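Local coordinates for beta-porphyranase A (Bacteroides plebeius, PDB 4AW7), which cleaves the sulfated red-seaweed polysaccharide porphyran at its beta-D-galactose-(1->4)-alpha-L-galactose-6-sulfate linkages, releasing mainly a disaccharide, at residues L67-W72 with S227-D232; P138-P143 with N310-I315; L268-F273 with F302-R307. All coordinates share one frame; numbering follows the deposited sequence.

Overall arrangement
All three contacts involve strands of the curled parallel sheet of the catalytic (beta/alpha)8 barrel, with centres 9 to 11 Å apart. Contacts 1 and 2 each span the barrel interior, joining strands 66-71 and 225-233, and strands 136-142 and 311-316, which are not sheet neighbours. Contact 3 lies on the outer side of the wall, between strand 268-276 and helix 293-305. Along the chain the segments of contacts 1 and 2 alternate, and contact 3 falls inside the loop closed by contact 2. R69 of contact 1 forms salt bridges with E142 of 138-143 and E272 of 268-273, linking strand 66-71 to strands 136-142 and 268-276 inside the barrel.

Contact 1: residues L67-W72 with S227-D232; sequences LGRKFW and SVHLYD. With GAL (beta-D-galactopyranose), chain B; GLA (alpha-D-galactopyranose), chain C; L6S (6-O-sulfo-alpha-L-galactopyranose), chain D; GAL (beta-D-galactopyranose), chain E.
R69 and H229 meet inside the (beta/alpha)8 barrel, beneath the substrate cleft, reaching inward from strands 66-71 and 225-233. Their polar ends approach without bonding to each other: R69 NH2 lies 3.2 Å from H229 NE2, in the plane of the imidazole at its edge, but the angle is poor for a hydrogen bond. The guanidinium plane stands 89° to the ring. Each group has better partners: R69 NH2 hydrogen-bonds N145 OD1, and H229 ND1 hydrogen-bonds E146 OE2 of the inferred proton donor.

The two segments meet different sugars of the bound glycan. Y231 OH, hydrogen-bonded to the inferred nucleophile E272, lies 3.2 Å from O6 of the galactose modelled as both anomers; with I276 and F317, Y231 forms the subsite -1 pocket that contributes to tolerance of methyl-galactose. Farther along the cleft, K70 NZ hydrogen-bonds an anhydrogalactose while its CE packs 3.4 Å from O6 of the chain B galactose.

W72 is an aromatic platform. With CG anti to the backbone N (chi1 -157°), its indole lies under that same galactose, whose C5 sits 3.5 Å above the ring centre. W72 NE1 donates to sulfate oxygen O3S of L6S at 2.9 Å, bent at 143°.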
loop_
_atom_site.group_PDB
_atom_site.type_symbol
_atom_site.label_atom_id
_atom_site.label_comp_id
_atom_site.label_asym_id
_atom_site.label_seq_id
_atom_site.Cartn_x
_atom_site.Cartn_y
_atom_site.Cartn_z
ATOM N N LEU A 67 1.437 -14.990 2.835
ATOM C CA LEU A 67 2.094 -14.829 1.524
ATOM C C LEU A 67 1.251 -13.919 0.657
ATOM O O LEU A 67 0.074 -13.725 0.924
ATOM C CB LEU A 67 2.218 -16.206 0.852
ATOM C CG LEU A 67 2.836 -17.279 1.753
ATOM C CD1 LEU A 67 2.731 -18.607 0.970
ATOM C CD2 LEU A 67 4.269 -16.975 2.204
ATOM N N GLY A 68 1.797 -13.323 -0.394
ATOM C CA GLY A 68 3.171 -13.383 -0.799
ATOM C C GLY A 68 3.248 -13.098 -2.274
ATOM O O GLY A 68 2.302 -12.593 -2.834
ATOM N N ARG A 69 4.381 -13.380 -2.896
ATOM C CA ARG A 69 4.599 -13.026 -4.304
ATOM C C ARG A 69 5.665 -13.936 -4.884
ATOM O O ARG A 69 6.611 -14.290 -4.193
ATOM C CB ARG A 69 4.985 -11.524 -4.443
ATOM C CG ARG A 69 4.910 -10.951 -5.839
ATOM C CD ARG A 69 4.513 -9.527 -5.794
ATOM N NE ARG A 69 4.455 -8.791 -7.061
ATOM C CZ ARG A 69 5.421 -7.982 -7.506
ATOM N NH1 ARG A 69 6.620 -7.971 -6.946
ATOM N NH2 ARG A 69 5.155 -7.200 -8.541
ATOM N N LYS A 70 5.488 -14.295 -6.158
ATOM C CA LYS A 70 6.388 -15.183 -6.848
ATOM C C LYS A 70 6.483 -14.785 -8.307
ATOM O O LYS A 70 5.464 -14.537 -8.928
ATOM C CB LYS A 70 5.812 -16.611 -6.772
ATOM C CG LYS A 70 6.517 -17.630 -7.541
ATOM C CD LYS A 70 7.724 -18.085 -6.836
ATOM C CE LYS A 70 8.128 -19.510 -7.273
ATOM N NZ LYS A 70 9.406 -19.873 -6.541
ATOM N N PHE A 71 7.704 -14.800 -8.826
ATOM C CA PHE A 71 7.958 -14.575 -10.251
ATOM C C PHE A 71 7.878 -15.891 -11.010
ATOM O O PHE A 71 8.884 -16.546 -11.296
ATOM C CB PHE A 71 9.300 -13.898 -10.435
ATOM C CG PHE A 71 9.274 -12.435 -10.101
ATOM C CD1 PHE A 71 9.268 -11.981 -8.812
ATOM C CD2 PHE A 71 9.150 -11.506 -11.115
ATOM C CE1 PHE A 71 9.204 -10.628 -8.554
ATOM C CE2 PHE A 71 9.117 -10.150 -10.855
ATOM C CZ PHE A 71 9.126 -9.718 -9.589
ATOM N N TRP A 72 6.666 -16.324 -11.256
ATOM C CA TRP A 72 6.403 -17.501 -12.076
ATOM C C TRP A 72 4.948 -17.507 -12.438
ATOM O O TRP A 72 4.113 -17.111 -11.633
ATOM C CB TRP A 72 6.742 -18.782 -11.324
ATOM C CG TRP A 72 7.007 -19.928 -12.303
ATOM C CD1 TRP A 72 6.168 -20.938 -12.646
ATOM C CD2 TRP A 72 8.208 -20.120 -13.071
ATOM N NE1 TRP A 72 6.794 -21.771 -13.547
ATOM C CE2 TRP A 72 8.038 -21.275 -13.835
ATOM C CE3 TRP A 72 9.414 -19.421 -13.164
ATOM C CZ2 TRP A 72 9.043 -21.759 -14.685
ATOM C CZ3 TRP A 72 10.413 -19.895 -13.997
ATOM C CH2 TRP A 72 10.210 -21.040 -14.756
ATOM N N SER A 227 -2.446 -1.977 -9.072
ATOM C CA SER A 227 -1.276 -2.243 -8.262
ATOM C C SER A 227 -0.124 -1.298 -8.548
ATOM O O SER A 227 0.159 -0.949 -9.693
ATOM C CB SER A 227 -0.835 -3.693 -8.418
ATOM O OG SER A 227 -0.377 -4.015 -9.705
ATOM N N VAL A 228 0.547 -0.915 -7.459
ATOM C CA VAL A 228 1.684 -0.039 -7.464
ATOM C C VAL A 228 2.693 -0.518 -6.427
ATOM O O VAL A 228 2.358 -1.230 -5.488
ATOM C CB VAL A 228 1.311 1.417 -7.226
ATOM C CG1 VAL A 228 0.207 1.944 -8.189
ATOM C CG2 VAL A 228 0.970 1.623 -5.855
ATOM N N HIS A 229 3.935 -0.089 -6.609
ATOM C CA HIS A 229 5.019 -0.297 -5.664
ATOM C C HIS A 229 5.339 1.018 -4.982
ATOM O O HIS A 229 5.379 2.071 -5.654
ATOM C CB HIS A 229 6.253 -0.800 -6.402
ATOM C CG HIS A 229 6.041 -2.127 -7.056
ATOM N ND1 HIS A 229 6.924 -2.672 -7.970
ATOM C CD2 HIS A 229 5.018 -3.004 -6.933
ATOM C CE1 HIS A 229 6.443 -3.859 -8.329
ATOM N NE2 HIS A 229 5.296 -4.075 -7.722
ATOM N N LEU A 230 5.516 0.973 -3.666
ATOM C CA LEU A 230 5.784 2.171 -2.868
ATOM C C LEU A 230 7.104 2.048 -2.140
ATOM O O LEU A 230 7.241 1.222 -1.227
ATOM C CB LEU A 230 4.658 2.409 -1.851
ATOM C CG LEU A 230 3.286 2.733 -2.428
ATOM C CD1 LEU A 230 2.269 2.756 -1.287
ATOM C CD2 LEU A 230 3.283 4.037 -3.244
ATOM N N TYR A 231 8.050 2.904 -2.521
ATOM C CA TYR A 231 9.382 2.887 -1.944
ATOM C C TYR A 231 9.829 4.266 -1.466
ATOM O O TYR A 231 9.590 5.287 -2.143
ATOM C CB TYR A 231 10.403 2.386 -2.974
ATOM C CG TYR A 231 10.367 0.876 -3.116
ATOM C CD1 TYR A 231 11.006 0.073 -2.180
ATOM C CD2 TYR A 231 9.712 0.263 -4.148
ATOM C CE1 TYR A 231 10.973 -1.294 -2.282
ATOM C CE2 TYR A 231 9.678 -1.128 -4.261
ATOM C CZ TYR A 231 10.342 -1.882 -3.322
ATOM O OH TYR A 231 10.344 -3.258 -3.418
ATOM N N ASP A 232 10.533 4.268 -0.345
ATOM C CA ASP A 232 11.325 5.388 0.113
ATOM C C ASP A 232 12.762 5.206 -0.335
ATOM O O ASP A 232 13.270 4.094 -0.281
ATOM C CB ASP A 232 11.300 5.433 1.641
ATOM C CG ASP A 232 10.043 5.970 2.208
ATOM O OD1 ASP A 232 9.270 6.618 1.500
ATOM O OD2 ASP A 232 9.799 5.733 3.407
HETATM C C1 GAL B . 11.847 -21.541 -10.580
HETATM C C2 GAL B . 12.673 -22.652 -11.208
HETATM C C3 GAL B . 11.832 -23.341 -12.265
HETATM C C4 GAL B . 10.497 -23.783 -11.658
HETATM C C5 GAL B . 9.792 -22.604 -10.969
HETATM C C6 GAL B . 8.482 -22.986 -10.284
HETATM O O2 GAL B . 13.797 -22.064 -11.809
HETATM O O3 GAL B . 12.562 -24.447 -12.762
HETATM O O4 GAL B . 10.730 -24.829 -10.733
HETATM O O5 GAL B . 10.651 -22.003 -9.997
HETATM O O6 GAL B . 7.847 -21.853 -9.741
HETATM C C1 GLA C . 11.056 -3.142 -7.874
HETATM C C2 GLA C . 11.360 -4.571 -8.364
HETATM C C3 GLA C . 12.087 -5.373 -7.300
HETATM C C4 GLA C . 13.215 -4.594 -6.672
HETATM C C5 GLA C . 12.678 -3.251 -6.147
HETATM C C6 GLA C . 13.755 -2.569 -5.226
HETATM O O1 GLA C . 9.988 -2.998 -7.039
HETATM O O2 GLA C . 10.120 -5.219 -8.795
HETATM O O3 GLA C . 12.705 -6.510 -7.840
HETATM O O4 GLA C . 14.262 -4.377 -7.638
HETATM O O5 GLA C . 12.215 -2.508 -7.366
HETATM O O6 GLA C . 13.507 -3.008 -3.819
HETATM O O1S L6S D . 6.892 -26.673 -15.295
HETATM O O2S L6S D . 7.699 -24.513 -16.113
HETATM O O3S L6S D . 6.565 -24.660 -13.921
HETATM C C1 L6S D . 12.597 -24.548 -14.192
HETATM C C2 L6S D . 13.708 -25.547 -14.597
HETATM C C3 L6S D . 13.407 -26.943 -14.054
HETATM C C4 L6S D . 12.004 -27.381 -14.532
HETATM C C5 L6S D . 10.949 -26.339 -14.083
HETATM C C6 L6S D . 9.576 -26.670 -14.616
HETATM O O2 L6S D . 14.985 -25.136 -14.081
HETATM O O3 L6S D . 14.374 -27.879 -14.523
HETATM O O4 L6S D . 12.012 -27.514 -15.978
HETATM O O5 L6S D . 11.277 -24.967 -14.551
HETATM O O6 L6S D . 8.672 -25.671 -14.158
HETATM S S1 L6S D . 7.460 -25.351 -14.898
HETATM C C1 GAL E . 11.056 -3.142 -7.874
HETATM C C2 GAL E . 11.360 -4.571 -8.364
HETATM C C3 GAL E . 12.087 -5.373 -7.300
HETATM C C4 GAL E . 13.215 -4.594 -6.672
HETATM C C5 GAL E . 12.678 -3.251 -6.147
HETATM C C6 GAL E . 13.755 -2.569 -5.226
HETATM O O1 GAL E . 10.395 -2.420 -8.988
HETATM O O2 GAL E . 10.120 -5.219 -8.795
HETATM O O3 GAL E . 12.705 -6.510 -7.840
HETATM O O4 GAL E . 14.262 -4.377 -7.638
HETATM O O5 GAL E . 12.215 -2.508 -7.366
HETATM O O6 GAL E . 13.507 -3.008 -3.819
#

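Contact 2: residues P138-P143 with N310-I315; sequences PEFFEP and NLFISI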
loop_
_atom_site.group_PDB
_atom_site.type_symbol
_atom_site.label_atom_id
_atom_site.label_comp_id
_atom_site.label_asym_id
_atom_site.label_seq_id
_atom_site.Cartn_x
_atom_site.Cartn_y
_atom_site.Cartn_z
ATOM N N PRO A 138 -3.066 -19.030 -8.028
ATOM C CA PRO A 138 -2.915 -17.873 -7.128
ATOM C C PRO A 138 -4.172 -17.074 -7.016
ATOM O O PRO A 138 -4.940 -16.924 -7.979
ATOM C CB PRO A 138 -1.836 -17.040 -7.827
ATOM C CG PRO A 138 -2.019 -17.367 -9.301
ATOM C CD PRO A 138 -2.355 -18.858 -9.300
ATOM N N GLU A 139 -4.389 -16.484 -5.846
ATOM C CA GLU A 139 -5.504 -15.590 -5.703
ATOM C C GLU A 139 -5.378 -14.373 -6.600
ATOM O O GLU A 139 -6.403 -13.808 -7.011
ATOM C CB GLU A 139 -5.679 -15.161 -4.226
ATOM C CG GLU A 139 -6.893 -14.292 -3.969
ATOM C CD GLU A 139 -7.146 -13.977 -2.503
ATOM O OE1 GLU A 139 -6.339 -14.382 -1.633
ATOM O OE2 GLU A 139 -8.158 -13.306 -2.241
ATOM N N PHE A 140 -4.151 -13.905 -6.814
ATOM C CA PHE A 140 -3.890 -12.703 -7.619
ATOM C C PHE A 140 -2.908 -13.022 -8.715
ATOM O O PHE A 140 -1.875 -13.635 -8.492
ATOM C CB PHE A 140 -3.309 -11.564 -6.764
ATOM C CG PHE A 140 -4.151 -11.239 -5.562
ATOM C CD1 PHE A 140 -5.256 -10.434 -5.706
ATOM C CD2 PHE A 140 -3.875 -11.769 -4.314
ATOM C CE1 PHE A 140 -6.083 -10.182 -4.654
ATOM C CE2 PHE A 140 -4.681 -11.496 -3.239
ATOM C CZ PHE A 140 -5.802 -10.733 -3.417
ATOM N N PHE A 141 -3.221 -12.551 -9.925
ATOM C CA PHE A 141 -2.278 -12.600 -11.045
ATOM C C PHE A 141 -2.028 -11.158 -11.487
ATOM O O PHE A 141 -2.963 -10.417 -11.746
ATOM C CB PHE A 141 -2.834 -13.447 -12.190
ATOM C CG PHE A 141 -1.887 -13.612 -13.357
ATOM C CD1 PHE A 141 -0.518 -13.764 -13.184
ATOM C CD2 PHE A 141 -2.372 -13.674 -14.655
ATOM C CE1 PHE A 141 0.332 -13.931 -14.250
ATOM C CE2 PHE A 141 -1.501 -13.896 -15.724
ATOM C CZ PHE A 141 -0.170 -14.017 -15.526
ATOM N N GLU A 142 -0.749 -10.817 -11.574
ATOM C CA GLU A 142 -0.252 -9.466 -11.867
ATOM C C GLU A 142 0.689 -9.644 -13.069
ATOM O O GLU A 142 1.895 -9.838 -12.906
ATOM C CB GLU A 142 0.452 -8.933 -10.632
ATOM C CG GLU A 142 0.880 -7.484 -10.680
ATOM C CD GLU A 142 1.603 -7.048 -9.404
ATOM O OE1 GLU A 142 2.396 -7.842 -8.863
ATOM O OE2 GLU A 142 1.365 -5.880 -8.995
ATOM N N PRO A 143 0.116 -9.678 -14.299
ATOM C CA PRO A 143 0.832 -10.211 -15.462
ATOM C C PRO A 143 2.291 -9.833 -15.708
ATOM O O PRO A 143 3.057 -10.675 -16.099
ATOM C CB PRO A 143 -0.084 -9.752 -16.593
ATOM C CG PRO A 143 -1.454 -9.945 -16.055
ATOM C CD PRO A 143 -1.335 -9.636 -14.573
ATOM N N ASN A 310 -10.601 -0.867 0.716
ATOM C CA ASN A 310 -10.274 -0.790 -0.708
ATOM C C ASN A 310 -8.900 -1.366 -1.043
ATOM O O ASN A 310 -8.244 -0.910 -1.980
ATOM C CB ASN A 310 -10.381 0.641 -1.233
ATOM C CG ASN A 310 -10.541 0.670 -2.746
ATOM O OD1 ASN A 310 -11.261 -0.152 -3.316
ATOM N ND2 ASN A 310 -9.783 1.570 -3.432
ATOM N N LEU A 311 -8.481 -2.383 -0.299
ATOM C CA LEU A 311 -7.136 -2.960 -0.445
ATOM C C LEU A 311 -7.266 -4.471 -0.531
ATOM O O LEU A 311 -7.709 -5.124 0.405
ATOM C CB LEU A 311 -6.262 -2.563 0.735
ATOM C CG LEU A 311 -4.802 -3.084 0.670
ATOM C CD1 LEU A 311 -3.965 -2.349 -0.383
ATOM C CD2 LEU A 311 -4.158 -2.953 2.054
ATOM N N PHE A 312 -6.843 -5.044 -1.658
ATOM C CA PHE A 312 -6.776 -6.489 -1.734
ATOM C C PHE A 312 -5.697 -7.108 -0.834
ATOM O O PHE A 312 -5.924 -8.101 -0.118
ATOM C CB PHE A 312 -6.463 -6.971 -3.165
ATOM C CG PHE A 312 -7.613 -6.955 -4.143
ATOM C CD1 PHE A 312 -8.875 -7.347 -3.818
ATOM C CD2 PHE A 312 -7.378 -6.616 -5.466
ATOM C CE1 PHE A 312 -9.895 -7.391 -4.764
ATOM C CE2 PHE A 312 -8.386 -6.657 -6.415
ATOM C CZ PHE A 312 -9.629 -7.051 -6.066
ATOM N N ILE A 313 -4.511 -6.526 -0.905
ATOM C CA ILE A 313 -3.313 -7.089 -0.291
ATOM C C ILE A 313 -2.211 -6.044 -0.376
ATOM O O ILE A 313 -2.196 -5.250 -1.317
ATOM C CB ILE A 313 -2.908 -8.422 -0.968
ATOM C CG1 ILE A 313 -1.869 -9.196 -0.151
ATOM C CG2 ILE A 313 -2.464 -8.205 -2.416
ATOM C CD1 ILE A 313 -1.682 -10.679 -0.560
ATOM N N SER A 314 -1.254 -6.136 0.529
ATOM C CA SER A 314 -0.013 -5.384 0.490
ATOM C C SER A 314 1.103 -6.321 0.925
ATOM O O SER A 314 0.880 -7.236 1.731
ATOM C CB SER A 314 -0.046 -4.100 1.305
ATOM O OG SER A 314 -0.125 -4.320 2.697
ATOM N N ILE A 315 2.296 -6.105 0.401
ATOM C CA ILE A 315 3.438 -7.001 0.611
ATOM C C ILE A 315 4.678 -6.197 0.971
ATOM O O ILE A 315 5.289 -5.548 0.124
ATOM C CB ILE A 315 3.768 -7.814 -0.661
ATOM C CG1 ILE A 315 2.547 -8.532 -1.287
ATOM C CG2 ILE A 315 4.923 -8.818 -0.375
ATOM C CD1 ILE A 315 1.996 -9.677 -0.531
#
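F140 and F312 both have CG anti to their carbonyl carbons (chi1 -54° for F140), which aims the two rings into the space between the two segments. I313 instead carries CG1 anti to its backbone N (chi1 -167°), and this sets CG2 over the face of the F140 ring, while CD1 touches the rim atom CE2. The closest approach is F140 CE1 to F312 CB, 3.6 Å, and the same CE1 also touches F312 CG, so the rim of one ring presses on the root of the other. The ring planes are inclined at 47° with centroids 5.4 Å apart. I313 CG2 forms a CH-pi contact over one face of F140, 4.3 Å from its centroid, while E139 CG lies 3.6 Å above the opposite face.

The strands concerned, 136-142 and 311-316, are not neighbours in the (beta/alpha)8 barrel, and the three side chains pack across its interior. I104 touches F140 and I313, and I191 touches F312. An alanine in place of F140 is likely to open a gap here, leaving I313 CG2 without its aromatic face and F312 freer to turn. R102 bridges the same two segments through polar groups: NH1 forms a salt bridge with E139 OE1, and NH2 hydrogen-bonds the carbonyl oxygen of F312.

Contact 3: residues L268-F273 with F302-R307; sequences LAISEF and FNLMER. With GLA (alpha-D-galactopyranose), chain C; GAL (beta-D-galactopyranose), chain E.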
loop_
_atom_site.group_PDB
_atom_site.type_symbol
_atom_site.label_atom_id
_atom_site.label_comp_id
_atom_site.label_asym_id
_atom_site.label_seq_id
_atom_site.Cartn_x
_atom_site.Cartn_y
_atom_site.Cartn_z
ATOM N N LEU A 268 -7.098 -1.612 -4.511
ATOM C CA LEU A 268 -5.675 -1.488 -4.701
ATOM C C LEU A 268 -4.931 -2.711 -4.248
ATOM O O LEU A 268 -5.369 -3.448 -3.375
ATOM C CB LEU A 268 -5.179 -0.279 -3.905
ATOM C CG LEU A 268 -5.901 1.009 -4.166
ATOM C CD1 LEU A 268 -5.430 2.065 -3.116
ATOM C CD2 LEU A 268 -5.786 1.519 -5.585
ATOM N N ALA A 269 -3.750 -2.920 -4.814
ATOM C CA ALA A 269 -2.822 -3.935 -4.324
ATOM C C ALA A 269 -1.437 -3.323 -4.314
ATOM O O ALA A 269 -0.986 -2.796 -5.346
ATOM C CB ALA A 269 -2.868 -5.181 -5.205
ATOM N N ILE A 270 -0.784 -3.293 -3.154
ATOM C CA ILE A 270 0.552 -2.743 -3.031
ATOM C C ILE A 270 1.499 -3.924 -3.047
ATOM O O ILE A 270 1.795 -4.531 -2.022
ATOM C CB ILE A 270 0.733 -1.827 -1.793
ATOM C CG1 ILE A 270 -0.398 -0.807 -1.698
ATOM C CG2 ILE A 270 2.121 -1.202 -1.789
ATOM C CD1 ILE A 270 -0.568 0.078 -2.982
ATOM N N SER A 271 1.888 -4.320 -4.258
ATOM C CA SER A 271 2.568 -5.602 -4.413
ATOM C C SER A 271 4.023 -5.614 -3.953
ATOM O O SER A 271 4.604 -6.682 -3.805
ATOM C CB SER A 271 2.394 -6.137 -5.850
ATOM O OG SER A 271 2.768 -5.158 -6.788
ATOM N N GLU A 272 4.590 -4.419 -3.702
ATOM C CA GLU A 272 5.852 -4.241 -2.984
ATOM C C GLU A 272 5.806 -2.905 -2.259
ATOM O O GLU A 272 5.405 -1.916 -2.843
ATOM C CB GLU A 272 7.073 -4.171 -3.902
ATOM C CG GLU A 272 7.259 -5.347 -4.873
ATOM C CD GLU A 272 8.380 -5.118 -5.855
ATOM O OE1 GLU A 272 9.253 -4.254 -5.619
ATOM O OE2 GLU A 272 8.409 -5.790 -6.899
ATOM N N PHE A 273 6.224 -2.869 -1.006
ATOM C CA PHE A 273 6.502 -1.600 -0.339
ATOM C C PHE A 273 7.720 -1.724 0.569
ATOM O O PHE A 273 7.921 -2.744 1.217
ATOM C CB PHE A 273 5.307 -0.982 0.376
ATOM C CG PHE A 273 4.771 -1.715 1.586
ATOM C CD1 PHE A 273 3.831 -2.756 1.458
ATOM C CD2 PHE A 273 5.146 -1.341 2.878
ATOM C CE1 PHE A 273 3.276 -3.353 2.567
ATOM C CE2 PHE A 273 4.561 -1.938 3.984
ATOM C CZ PHE A 273 3.649 -2.937 3.845
ATOM N N PHE A 302 0.679 2.213 8.111
ATOM C CA PHE A 302 -0.447 2.917 8.715
ATOM C C PHE A 302 -1.357 3.515 7.642
ATOM O O PHE A 302 -2.592 3.474 7.786
ATOM C CB PHE A 302 0.042 4.027 9.671
ATOM C CG PHE A 302 0.575 3.532 11.006
ATOM C CD1 PHE A 302 1.779 2.824 11.106
ATOM C CD2 PHE A 302 -0.109 3.787 12.181
ATOM C CE1 PHE A 302 2.242 2.361 12.304
ATOM C CE2 PHE A 302 0.363 3.347 13.382
ATOM C CZ PHE A 302 1.551 2.629 13.453
ATOM N N ASN A 303 -0.784 4.049 6.557
ATOM C CA ASN A 303 -1.523 4.516 5.361
ATOM C C ASN A 303 -2.397 3.374 4.879
ATOM O O ASN A 303 -3.607 3.502 4.659
ATOM C CB ASN A 303 -0.445 4.958 4.302
ATOM C CG ASN A 303 -0.977 5.265 2.899
ATOM O OD1 ASN A 303 -2.122 4.946 2.538
ATOM N ND2 ASN A 303 -0.115 5.909 2.053
ATOM N N LEU A 304 -1.772 2.219 4.667
ATOM C CA LEU A 304 -2.473 1.108 4.040
ATOM C C LEU A 304 -3.523 0.497 4.954
ATOM O O LEU A 304 -4.555 0.032 4.470
ATOM C CB LEU A 304 -1.471 0.065 3.539
ATOM C CG LEU A 304 -0.421 0.569 2.559
ATOM C CD1 LEU A 304 0.494 -0.545 2.106
ATOM C CD2 LEU A 304 -1.047 1.326 1.386
ATOM N N MET A 305 -3.326 0.509 6.278
ATOM C CA MET A 305 -4.368 0.077 7.208
ATOM C C MET A 305 -5.644 0.885 7.053
ATOM O O MET A 305 -6.755 0.343 7.106
ATOM C CB MET A 305 -3.861 0.138 8.649
ATOM C CG MET A 305 -2.937 -1.043 8.974
ATOM S SD MET A 305 -2.277 -0.860 10.638
ATOM C CE MET A 305 -1.667 -2.500 10.920
ATOM N N GLU A 306 -5.490 2.190 6.822
ATOM C CA GLU A 306 -6.621 3.096 6.623
ATOM C C GLU A 306 -7.290 2.919 5.264
ATOM O O GLU A 306 -8.311 3.583 5.017
ATOM C CB GLU A 306 -6.164 4.531 6.780
ATOM C CG GLU A 306 -5.929 4.929 8.224
ATOM C CD GLU A 306 -7.222 4.955 9.033
ATOM O OE1 GLU A 306 -8.134 5.712 8.661
ATOM O OE2 GLU A 306 -7.348 4.237 10.036
ATOM N N ARG A 307 -6.816 2.012 4.434
ATOM C CA ARG A 307 -7.408 1.708 3.146
ATOM C C ARG A 307 -7.951 0.267 3.071
ATOM O O ARG A 307 -8.213 -0.250 1.981
ATOM C CB ARG A 307 -6.420 1.943 2.007
ATOM C CG ARG A 307 -5.884 3.359 1.954
ATOM C CD ARG A 307 -5.069 3.565 0.722
ATOM N NE ARG A 307 -4.424 4.876 0.722
ATOM C CZ ARG A 307 -4.797 5.954 0.033
ATOM N NH1 ARG A 307 -5.801 5.912 -0.829
ATOM N NH2 ARG A 307 -4.111 7.075 0.191
HETATM C C1 GLA C . 11.056 -3.142 -7.874
HETATM C C2 GLA C . 11.360 -4.571 -8.364
HETATM C C3 GLA C . 12.087 -5.373 -7.300
HETATM C C4 GLA C . 13.215 -4.594 -6.672
HETATM C C5 GLA C . 12.678 -3.251 -6.147
HETATM C C6 GLA C . 13.755 -2.569 -5.226
HETATM O O1 GLA C . 9.988 -2.998 -7.039
HETATM O O2 GLA C . 10.120 -5.219 -8.795
HETATM O O3 GLA C . 12.705 -6.510 -7.840
HETATM O O4 GLA C . 14.262 -4.377 -7.638
HETATM O O5 GLA C . 12.215 -2.508 -7.366
HETATM O O6 GLA C . 13.507 -3.008 -3.819
HETATM C C1 GAL E . 11.056 -3.142 -7.874
HETATM C C2 GAL E . 11.360 -4.571 -8.364
HETATM C C3 GAL E . 12.087 -5.373 -7.300
HETATM C C4 GAL E . 13.215 -4.594 -6.672
HETATM C C5 GAL E . 12.678 -3.251 -6.147
HETATM C C6 GAL E . 13.755 -2.569 -5.226
HETATM O O1 GAL E . 10.395 -2.420 -8.988
HETATM O O2 GAL E . 10.120 -5.219 -8.795
HETATM O O3 GAL E . 12.705 -6.510 -7.840
HETATM O O4 GAL E . 14.262 -4.377 -7.638
HETATM O O5 GAL E . 12.215 -2.508 -7.366
HETATM O O6 GAL E . 13.507 -3.008 -3.819
#
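A beta-alpha-beta unit of the catalytic barrel brings I270 and F273 of strand 268-276 against L304 of helix 293-305, which precedes the adjacent parallel strand 311-316. L304 does most of the work: its two methyls reach the strand between I270 and F273. CD2 lies 3.8 Å from I270 CG1, and CD1 touches that same carbon. CD1 also lies over one face of F273, offset toward the rim and 4.2 Å from the ring centroid, in a CH-pi contact. F273 CG stands between its backbone N and carbonyl carbon (chi1 67°), which carries the ring toward L304, and chi2 (-86°) presents its face to the methyl. S314 of the next strand touches I270, F273 and L304, so the layer continues into the sheet.

Just beyond the helix, R307 lays its CD 4.1 Å from L268 CD1, the aliphatic part of a buried cationic side chain serving as apolar cover. Its NE donates to N303 OD1 at 2.9 Å, nearly straight at 172°; NE lies in the carbonyl plane of N303 and OD1 in the guanidinium plane, which should limit rotation of the head group. Salt bridges from NH1 to D252 and E255 and from NH2 to E248 probably balance its charge and link this segment to helix 245-262.

E272 points the other way, into the cleft, with OE2 2.6 Å from O2 of the galactose modelled as both anomers. A hydrophobic strand-helix layer outside and the inferred nucleophile inside is an arrangement consistent with the (beta/alpha)8 barrels of retaining glycosidases.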